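Long-range contacts in bottromycin amidohydrolase (Streptomyces purpureus, PDB 6I5S), which is a zinc-binding amidohydrolase that probably acts on a thiazoline-containing intermediate as the gatekeeper of bottromycin biosynthesis: residues 92-97 and 115-120; 139-144 and 387-392. All coordinates share one frame; numbering follows the deposited sequence.

Contact 1 of 2, residues 92-97 and 115-120; sequences DAHAHV and RQLWGE
Ala95, the middle residue of the His-x-His zinc motif of this amidohydrolase, forms a parallel bridge with Gln116 inside the beta-alpha-beta unit of strand 84-95, helix 100-108 and strand 111-116. The chain turns a corner at Ala93 and His94, yet strand pairing persists around it. Arg115 N donates to Asp92 O at 3.0 Å, and Arg115 O accepts from Ala95 N at 2.9 Å in a nearly straight bond. Within the corner, Asp92 OD2 closes an Asx turn by accepting from His94 N, while its OD1 is held by Thr347.

The Ala93 carbonyl at the bend is gripped by a side chain. Bent at chi3 (-52°), Arg115 folds back so that NE lies 2.7 Å from Ala93 O, close to the guanidinium plane; NH1 adds a weak bond to the same oxygen. NH1 also forms a salt bridge with Glu228, whose other carboxylate oxygen bonds His94 ND1, so Glu228 is the second-shell partner of the metal ligand and Arg115 helps to position it from one shell farther out. His94 and His96 both bind zinc through NE2, with Asp348 and the carboxylated lysine at position 183 completing that site.

Leu117 covers one face of the His94 ring, its CD2 3.3 Å from ND1 and its CB over the ring in a CH-pi contact. Trp118 CB meets the edge of the His96 ring, 3.8 Å from ND1. Gln116 fixes its own amide at both ends: NE2 points straight at Trp118 O (3.1 Å, 174° at the hydrogen), above that carbonyl's plane, and an in-plane lone pair of OE1 receives Val97 N at 2.8 Å.

Contact 2 of 2, residues 139-144 and 387-392; sequences RPWVTA and DVMGWH
Trp141 on strand 139-142 and Met389, near the C-terminal end of helix 383-388, bring their CA atoms to 7.0 Å, and just beyond Met389 the chain turns at Gly390, whose positive phi and Gly390 N to Asp387 O bond of 3.0 Å belong to a Schellman motif. This turn delivers Met389 and Trp391 to the strand together.

The thioether chain of Met389 and the indole of Trp141 run past each other in opposite directions. Met389 CG sits over one face of the indole, 3.9 Å from the centroid of the five-membered ring of Trp141, as a CH-pi contact. Next along the chain, SD lies obliquely 4.6 Å from that centroid, a Met-aromatic contact. A bend at chi3 (-62°) then turns CE onto a face of Trp391, so one methionine touches both indoles. The two five-membered rings meet obliquely, their planes 58° apart, with Trp391 NE1 at the edge of Trp141. The aliphatic part of Arg139 meets the six-membered ring of Trp391 obliquely, CG reaching CH2 at 3.4 Å, while Pro140 O lies at that indole's edge.

Trp141 NE1 is 3.1 Å from Met389 O, but the strongly bent approach (124° at the hydrogen) makes the hydrogen bond weak. An alanine in place of Trp141 would probably open a gap beside Met389 CG and Trp391 NE1, and leave Met389 O without its indole N-H. The contact therefore appears to depend chiefly on the shape and polarisability of two indoles and a thioether, with polar bonding secondary.

In the fold
Both contacts are buried, and they illustrate how one sheet can carry quite different chemistry. Contact 1 lies nearer the middle of the chain, its centre about 7 Å from the chain centre against about 11 Å for contact 2. Strand 111-116 links them: contact 1 pairs it with strand 84-95, and strand 139-142 of contact 2 also pairs with it, Gln116 N lying 2.8 Å from Trp141 O. Arg115 also touches both Trp141 and Met389. Contact 1 joins elements close in sequence by backbone bonds, a charged pair behind the zinc ligands and the ligands themselves; contact 2 brings in a distant helix end through mainly apolar and aromatic packing.

Contact 1 of 2, residues 92-97 and 115-120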
loop_
_atom_site.group_PDB
_atom_site.type_symbol
_atom_site.label_atom_id
_atom_site.label_comp_id
_atom_site.label_asym_id
_atom_site.label_seq_id
_atom_site.Cartn_x
_atom_site.Cartn_y
_atom_site.Cartn_z
ATOM N N ASP A 92 0.142 1.969 -2.636
ATOM C CA ASP A 92 -0.138 1.138 -1.462
ATOM C C ASP A 92 0.736 1.639 -0.310
ATOM O O ASP A 92 1.961 1.438 -0.305
ATOM C CB ASP A 92 0.087 -0.348 -1.730
ATOM C CG ASP A 92 -0.358 -1.221 -0.559
ATOM O OD1 ASP A 92 -0.663 -2.382 -0.791
ATOM O OD2 ASP A 92 -0.381 -0.743 0.616
ATOM N N ALA A 93 0.107 2.284 0.649
ATOM C CA ALA A 93 0.850 2.971 1.713
ATOM C C ALA A 93 1.398 2.045 2.804
ATOM O O ALA A 93 2.084 2.524 3.733
ATOM C CB ALA A 93 -0.016 4.040 2.327
ATOM N N HIS A 94 1.174 0.748 2.711
ATOM C CA HIS A 94 1.755 -0.172 3.681
ATOM C C HIS A 94 1.868 -1.541 3.026
ATOM O O HIS A 94 1.008 -2.389 3.244
ATOM C CB HIS A 94 0.894 -0.266 4.926
ATOM C CG HIS A 94 1.567 -0.928 6.112
ATOM N ND1 HIS A 94 1.697 -0.309 7.340
ATOM C CD2 HIS A 94 2.149 -2.147 6.249
ATOM C CE1 HIS A 94 2.352 -1.112 8.164
ATOM N NE2 HIS A 94 2.611 -2.242 7.543
ATOM N N ALA A 95 2.910 -1.785 2.238
ATOM C CA ALA A 95 3.073 -3.054 1.543
ATOM C C ALA A 95 4.317 -3.756 2.074
ATOM O O ALA A 95 5.233 -3.117 2.596
ATOM C CB ALA A 95 3.170 -2.864 0.022
ATOM N N HIS A 96 4.279 -5.086 2.049
ATOM C CA HIS A 96 5.417 -5.930 2.391
ATOM C C HIS A 96 5.716 -6.734 1.123
ATOM O O HIS A 96 5.314 -7.885 0.982
ATOM C CB HIS A 96 5.133 -6.808 3.592
ATOM C CG HIS A 96 5.019 -6.025 4.867
ATOM N ND1 HIS A 96 6.110 -5.457 5.494
ATOM C CD2 HIS A 96 3.939 -5.664 5.597
ATOM C CE1 HIS A 96 5.707 -4.802 6.567
ATOM N NE2 HIS A 96 4.396 -4.913 6.651
ATOM N N VAL A 97 6.412 -6.093 0.201
ATOM C CA VAL A 97 6.819 -6.704 -1.061
ATOM C C VAL A 97 8.004 -7.604 -0.775
ATOM O O VAL A 97 9.035 -7.142 -0.272
ATOM C CB VAL A 97 7.160 -5.623 -2.070
ATOM C CG1 VAL A 97 7.868 -6.236 -3.268
ATOM C CG2 VAL A 97 5.867 -4.908 -2.441
ATOM N N ARG A 115 4.853 2.110 -0.190
ATOM C CA ARG A 115 5.723 2.209 0.988
ATOM C C ARG A 115 6.019 0.798 1.477
ATOM O O ARG A 115 5.119 0.025 1.849
ATOM C CB ARG A 115 5.110 3.058 2.096
ATOM C CG ARG A 115 4.845 4.479 1.685
ATOM C CD ARG A 115 4.576 5.400 2.905
ATOM N NE ARG A 115 3.528 4.853 3.803
ATOM C CZ ARG A 115 3.235 5.306 5.018
ATOM N NH1 ARG A 115 2.285 4.740 5.750
ATOM N NH2 ARG A 115 3.858 6.369 5.556
ATOM N N GLN A 116 7.291 0.479 1.496
ATOM C CA GLN A 116 7.811 -0.777 2.033
ATOM C C GLN A 116 8.183 -0.534 3.477
ATOM O O GLN A 116 9.236 0.038 3.765
ATOM C CB GLN A 116 9.024 -1.249 1.249
ATOM C CG GLN A 116 9.668 -2.504 1.825
ATOM C CD GLN A 116 8.784 -3.727 1.681
ATOM O OE1 GLN A 116 7.957 -3.813 0.776
ATOM N NE2 GLN A 116 8.950 -4.674 2.576
ATOM N N LEU A 117 7.318 -0.970 4.381
ATOM C CA LEU A 117 7.468 -0.622 5.791
ATOM C C LEU A 117 8.295 -1.639 6.566
ATOM O O LEU A 117 8.321 -1.603 7.803
ATOM C CB LEU A 117 6.068 -0.405 6.409
ATOM C CG LEU A 117 5.907 1.082 6.733
ATOM C CD1 LEU A 117 6.100 1.986 5.557
ATOM C CD2 LEU A 117 4.553 1.322 7.343
ATOM N N TRP A 118 9.012 -2.506 5.874
ATOM C CA TRP A 118 10.078 -3.302 6.437
ATOM C C TRP A 118 11.129 -3.375 5.339
ATOM O O TRP A 118 11.271 -4.380 4.684
ATOM C CB TRP A 118 9.601 -4.697 6.850
ATOM C CG TRP A 118 10.380 -5.268 7.929
ATOM C CD1 TRP A 118 11.715 -5.540 7.930
ATOM C CD2 TRP A 118 9.877 -5.660 9.206
ATOM N NE1 TRP A 118 12.082 -6.079 9.145
ATOM C CE2 TRP A 118 10.967 -6.168 9.942
ATOM C CE3 TRP A 118 8.604 -5.631 9.803
ATOM C CZ2 TRP A 118 10.826 -6.648 11.246
ATOM C CZ3 TRP A 118 8.467 -6.101 11.100
ATOM C CH2 TRP A 118 9.574 -6.605 11.807
ATOM N N GLY A 119 11.825 -2.266 5.120
ATOM C CA GLY A 119 12.725 -2.171 3.980
ATOM C C GLY A 119 14.045 -2.885 4.193
ATOM O O GLY A 119 14.595 -2.977 5.292
ATOM N N GLU A 120 14.599 -3.324 3.076
ATOM C CA GLU A 120 15.877 -4.042 3.001
ATOM C C GLU A 120 16.695 -3.506 1.826
ATOM O O GLU A 120 16.159 -2.805 0.961
ATOM C CB GLU A 120 15.664 -5.544 2.768
ATOM C CG GLU A 120 14.989 -6.245 3.923
ATOM C CD GLU A 120 14.983 -7.762 3.777
ATOM O OE1 GLU A 120 15.867 -8.308 3.088
ATOM O OE2 GLU A 120 14.085 -8.408 4.355
#

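Contact 2 of 2, residues 139-144 and 387-392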
loop_
_atom_site.group_PDB
_atom_site.type_symbol
_atom_site.label_atom_id
_atom_site.label_comp_id
_atom_site.label_asym_id
_atom_site.label_seq_id
_atom_site.Cartn_x
_atom_site.Cartn_y
_atom_site.Cartn_z
ATOM N N ARG A 139 7.372 2.067 -8.025
ATOM C CA ARG A 139 8.484 2.736 -7.348
ATOM C C ARG A 139 8.362 2.542 -5.837
ATOM O O ARG A 139 7.314 2.867 -5.271
ATOM C CB ARG A 139 8.435 4.219 -7.693
ATOM C CG ARG A 139 9.577 5.097 -7.111
ATOM C CD ARG A 139 10.931 4.780 -7.800
ATOM N NE ARG A 139 11.946 5.770 -7.440
ATOM C CZ ARG A 139 12.598 6.561 -8.291
ATOM N NH1 ARG A 139 12.405 6.490 -9.607
ATOM N NH2 ARG A 139 13.473 7.429 -7.806
ATOM N N PRO A 140 9.412 2.069 -5.148
ATOM C CA PRO A 140 9.339 1.911 -3.690
ATOM C C PRO A 140 9.761 3.139 -2.911
ATOM O O PRO A 140 10.587 3.959 -3.344
ATOM C CB PRO A 140 10.306 0.749 -3.418
ATOM C CG PRO A 140 11.373 0.900 -4.516
ATOM C CD PRO A 140 10.703 1.588 -5.700
ATOM N N TRP A 141 9.191 3.224 -1.698
ATOM C CA TRP A 141 9.626 4.139 -0.650
ATOM C C TRP A 141 9.996 3.222 0.512
ATOM O O TRP A 141 9.179 2.416 0.952
ATOM C CB TRP A 141 8.528 5.139 -0.290
ATOM C CG TRP A 141 8.793 6.173 0.731
ATOM C CD1 TRP A 141 9.123 7.476 0.488
ATOM C CD2 TRP A 141 8.727 6.045 2.153
ATOM N NE1 TRP A 141 9.252 8.166 1.649
ATOM C CE2 TRP A 141 9.018 7.311 2.691
ATOM C CE3 TRP A 141 8.471 4.983 3.024
ATOM C CZ2 TRP A 141 9.074 7.537 4.059
ATOM C CZ3 TRP A 141 8.479 5.221 4.390
ATOM C CH2 TRP A 141 8.802 6.479 4.890
ATOM N N VAL A 142 11.251 3.270 0.957
ATOM C CA VAL A 142 11.839 2.137 1.667
ATOM C C VAL A 142 12.289 2.584 3.066
ATOM O O VAL A 142 13.130 3.484 3.177
ATOM C CB VAL A 142 13.019 1.568 0.865
ATOM C CG1 VAL A 142 13.582 0.358 1.572
ATOM C CG2 VAL A 142 12.569 1.285 -0.581
ATOM N N THR A 143 11.817 1.903 4.132
ATOM C CA THR A 143 12.386 2.188 5.446
ATOM C C THR A 143 13.661 1.378 5.670
ATOM O O THR A 143 13.900 0.359 5.013
ATOM C CB THR A 143 11.410 1.850 6.588
ATOM O OG1 THR A 143 11.129 0.451 6.578
ATOM C CG2 THR A 143 10.149 2.575 6.419
ATOM N N ALA A 144 14.509 1.864 6.568
ATOM C CA ALA A 144 15.725 1.162 6.942
ATOM C C ALA A 144 15.359 0.087 7.970
ATOM O O ALA A 144 15.650 0.193 9.165
ATOM C CB ALA A 144 16.759 2.127 7.512
ATOM N N ASP A 387 2.281 12.965 -0.876
ATOM C CA ASP A 387 2.722 13.932 0.151
ATOM C C ASP A 387 3.402 13.257 1.344
ATOM O O ASP A 387 4.454 13.743 1.817
ATOM C CB ASP A 387 1.539 14.788 0.647
ATOM C CG ASP A 387 1.201 15.913 -0.303
ATOM O OD1 ASP A 387 1.925 16.102 -1.305
ATOM O OD2 ASP A 387 0.215 16.618 -0.040
ATOM N N VAL A 388 2.849 12.153 1.824
ATOM C CA VAL A 388 3.450 11.496 2.996
ATOM C C VAL A 388 4.829 10.934 2.658
ATOM O O VAL A 388 5.705 10.818 3.540
ATOM C CB VAL A 388 2.519 10.391 3.558
ATOM C CG1 VAL A 388 2.586 9.080 2.759
ATOM C CG2 VAL A 388 2.868 10.161 5.034
ATOM N N MET A 389 5.046 10.565 1.400
ATOM C CA MET A 389 6.359 10.091 0.941
ATOM C C MET A 389 7.331 11.200 0.615
ATOM O O MET A 389 8.518 10.922 0.316
ATOM C CB MET A 389 6.170 9.220 -0.294
ATOM C CG MET A 389 5.490 7.884 -0.010
ATOM S SD MET A 389 5.441 6.731 -1.421
ATOM C CE MET A 389 4.455 7.658 -2.605
ATOM N N GLY A 390 6.889 12.450 0.639
ATOM C CA GLY A 390 7.804 13.527 0.373
ATOM C C GLY A 390 8.069 13.720 -1.096
ATOM O O GLY A 390 9.058 14.374 -1.458
ATOM N N TRP A 391 7.231 13.149 -1.949
ATOM C CA TRP A 391 7.353 13.280 -3.404
ATOM C C TRP A 391 6.494 14.463 -3.810
ATOM O O TRP A 391 5.273 14.339 -3.931
ATOM C CB TRP A 391 6.876 12.027 -4.133
ATOM C CG TRP A 391 7.645 10.776 -3.815
ATOM C CD1 TRP A 391 8.718 10.668 -2.990
ATOM C CD2 TRP A 391 7.419 9.465 -4.358
ATOM N NE1 TRP A 391 9.170 9.363 -2.988
ATOM C CE2 TRP A 391 8.391 8.610 -3.808
ATOM C CE3 TRP A 391 6.517 8.952 -5.259
ATOM C CZ2 TRP A 391 8.467 7.253 -4.132
ATOM C CZ3 TRP A 391 6.567 7.584 -5.581
ATOM C CH2 TRP A 391 7.500 6.755 -4.996
ATOM N N HIS A 392 7.120 15.607 -4.055
ATOM C CA HIS A 392 6.375 16.852 -4.201
ATOM C C HIS A 392 6.286 17.333 -5.651
ATOM O O HIS A 392 6.158 18.532 -5.903
ATOM C CB HIS A 392 6.972 17.909 -3.278
ATOM C CG HIS A 392 6.704 17.637 -1.824
ATOM N ND1 HIS A 392 7.618 17.916 -0.827
ATOM C CD2 HIS A 392 5.625 17.092 -1.203
ATOM C CE1 HIS A 392 7.111 17.563 0.341
ATOM N NE2 HIS A 392 5.905 17.054 0.141
#